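Local coordinates for protein hydrogenase (NiFe) small subunit HydA (Allochromatium vinosum, PDB 3MYR) that probably catalyses, with its large subunit, the oxidation of hydrogen by an electron acceptor, carrying electrons through its iron-sulfur clusters, at residues A[244-249]-A[260-265]. Numbering follows the deposited sequence.
Sequences GHPCLG and GFYEPV. With F3S (Fe3-s4 cluster), chain K.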
loop_
_atom_site.group_PDB
_atom_site.type_symbol
_atom_site.label_atom_id
_atom_site.label_comp_id
_atom_site.label_asym_id
_atom_site.label_seq_id
_atom_site.Cartn_x
_atom_site.Cartn_y
_atom_site.Cartn_z
ATOM N N GLY A 244 -14.674 16.463 6.952
ATOM C CA GLY A 244 -14.549 17.002 8.303
ATOM C C GLY A 244 -13.104 17.196 8.772
ATOM O O GLY A 244 -12.891 17.481 9.908
ATOM N N HIS A 245 -12.104 17.083 7.888
ATOM C CA HIS A 245 -10.736 17.301 8.332
ATOM C C HIS A 245 -10.169 18.543 7.657
ATOM O O HIS A 245 -10.329 18.704 6.444
ATOM C CB HIS A 245 -9.825 16.035 8.011
ATOM C CG HIS A 245 -8.525 16.058 8.757
ATOM N ND1 HIS A 245 -7.466 16.856 8.379
ATOM C CD2 HIS A 245 -8.169 15.497 9.943
ATOM C CE1 HIS A 245 -6.492 16.736 9.264
ATOM N NE2 HIS A 245 -6.892 15.919 10.222
ATOM N N PRO A 246 -9.381 19.354 8.390
ATOM C CA PRO A 246 -8.648 20.469 7.701
ATOM C C PRO A 246 -7.768 20.008 6.562
ATOM O O PRO A 246 -7.161 18.925 6.639
ATOM C CB PRO A 246 -7.789 21.095 8.784
ATOM C CG PRO A 246 -7.913 20.149 10.048
ATOM C CD PRO A 246 -9.211 19.364 9.862
ATOM N N CYS A 247 -7.687 20.819 5.502
ATOM C CA CYS A 247 -6.715 20.585 4.433
ATOM C C CYS A 247 -5.303 20.642 5.112
ATOM O O CYS A 247 -4.990 21.578 5.861
ATOM C CB CYS A 247 -6.870 21.736 3.461
ATOM S SG CYS A 247 -5.621 21.736 2.090
ATOM N N LEU A 248 -4.441 19.690 4.785
ATOM C CA LEU A 248 -3.056 19.653 5.263
ATOM C C LEU A 248 -2.122 20.502 4.409
ATOM O O LEU A 248 -0.923 20.627 4.777
ATOM C CB LEU A 248 -2.519 18.184 5.150
ATOM C CG LEU A 248 -3.375 17.093 5.869
ATOM C CD1 LEU A 248 -2.878 15.666 5.516
ATOM C CD2 LEU A 248 -3.411 17.305 7.339
ATOM N N GLY A 249 -2.613 21.011 3.259
ATOM C CA GLY A 249 -1.694 21.685 2.306
ATOM C C GLY A 249 -0.944 20.737 1.391
ATOM O O GLY A 249 0.155 21.083 0.931
ATOM N N GLY A 260 2.548 23.056 12.894
ATOM C CA GLY A 260 1.654 21.833 12.948
ATOM C C GLY A 260 0.420 21.850 12.038
ATOM O O GLY A 260 -0.136 22.897 11.704
ATOM N N PHE A 261 -0.037 20.680 11.629
ATOM C CA PHE A 261 -1.231 20.611 10.874
ATOM C C PHE A 261 -2.406 21.187 11.627
ATOM O O PHE A 261 -3.361 21.644 10.983
ATOM C CB PHE A 261 -1.543 19.160 10.493
ATOM C CG PHE A 261 -0.606 18.593 9.472
ATOM C CD1 PHE A 261 -0.050 17.335 9.635
ATOM C CD2 PHE A 261 -0.252 19.356 8.359
ATOM C CE1 PHE A 261 0.847 16.799 8.677
ATOM C CE2 PHE A 261 0.597 18.846 7.348
ATOM C CZ PHE A 261 1.130 17.554 7.481
ATOM N N TYR A 262 -2.412 21.110 12.972
ATOM C CA TYR A 262 -3.606 21.566 13.664
ATOM C C TYR A 262 -3.477 22.984 14.221
ATOM O O TYR A 262 -4.266 23.360 15.038
ATOM C CB TYR A 262 -4.008 20.575 14.753
ATOM C CG TYR A 262 -4.335 19.221 14.137
ATOM C CD1 TYR A 262 -5.546 19.023 13.478
ATOM C CD2 TYR A 262 -3.417 18.144 14.196
ATOM C CE1 TYR A 262 -5.841 17.796 12.849
ATOM C CE2 TYR A 262 -3.710 16.887 13.548
ATOM C CZ TYR A 262 -4.908 16.735 12.901
ATOM O OH TYR A 262 -5.271 15.518 12.403
ATOM N N GLU A 263 -2.458 23.724 13.786
ATOM C CA GLU A 263 -2.272 25.114 14.228
ATOM C C GLU A 263 -2.613 26.041 13.080
ATOM O O GLU A 263 -2.050 25.876 12.012
ATOM C CB GLU A 263 -0.791 25.423 14.540
ATOM C CG GLU A 263 -0.048 24.425 15.390
ATOM C CD GLU A 263 -0.417 24.537 16.849
ATOM O OE1 GLU A 263 -1.362 25.312 17.161
ATOM O OE2 GLU A 263 0.234 23.852 17.675
ATOM N N PRO A 264 -3.408 27.081 13.338
ATOM C CA PRO A 264 -3.662 28.130 12.345
ATOM C C PRO A 264 -2.358 28.825 12.006
ATOM O O PRO A 264 -1.415 28.786 12.797
ATOM C CB PRO A 264 -4.594 29.106 13.072
ATOM C CG PRO A 264 -5.196 28.287 14.178
ATOM C CD PRO A 264 -4.190 27.237 14.575
ATOM N N VAL A 265 -2.238 29.443 10.851
ATOM C CA VAL A 265 -1.004 30.237 10.655
ATOM C C VAL A 265 -1.043 31.588 11.509
ATOM O O VAL A 265 -2.035 31.831 12.213
ATOM C CB VAL A 265 -0.780 30.462 9.159
ATOM C CG1 VAL A 265 -1.250 31.855 8.782
ATOM C CG2 VAL A 265 0.641 30.201 8.808
HETATM FE FE1 F3S K . -5.887 19.709 1.017
HETATM FE FE3 F3S K . -4.529 17.686 -0.111
HETATM FE FE4 F3S K . -6.775 18.433 -1.197
HETATM S S1 F3S K . -4.775 18.041 2.104
HETATM S S2 F3S K . -7.993 19.220 0.426
HETATM S S3 F3S K . -4.935 19.713 -1.036
HETATM S S4 F3S K . -6.076 16.382 -1.020
HETATM O O HOH W 1 -3.358 21.282 8.243
#
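The imidazole of His245 and the phenol of Tyr262 meet edge against edge: the Tyr262 hydroxyl lies in the plane of the imidazole, His245 NE2 lies near the plane of the phenol, and the two planes are turned by 71°. Pro246 CD rests on one face of the imidazole, toward its rim, and Phe261 CB lies over one face of the Tyr262 ring. On the Phe261 ring, Leu248 CD2 sits over one face, 3.9 Å from the ring centroid, in a CH-pi contact, and Leu248 O approaches CE2 to 3.5 Å. The bond joining His245 NE2 to Tyr262 OH is short and nearly straight, 2.7 Å at 168°, with either atom a possible donor. The other ring nitrogen, His245 ND1, donates to Pro246 O at 2.7 Å, on a carbonyl lone pair. With CG anti to the backbone N (chi1 -165°), the His245 ring is carried to where both nitrogens are engaged, and these two bonds fix its rotation. Replacing the imidazole by an alanine here is likely to leave Tyr262 OH without its His245 partner and Pro246 O without the ND1 donor, with a gap beside the phenol. A water bridges Cys247 O and Phe261 O. The arrangement is consistent with a second shell behind the [3Fe-4S] cluster: Cys247 SG, in the same loop as His245, binds iron FE1 at 2.3 Å and accepts a hydrogen bond from Gly249 N. Across the subunit boundary, Trp54 of the large subunit donates to Tyr262 OH and meets the His245 ring edge-to-face. The contact thus joins two loops of the C-terminal, cluster-binding part of the small subunit, both following helix 206-210 with neither helix nor strand between them, and the Gly260-Glu263 type I turn presents Phe261 and Tyr262 to the cluster loop.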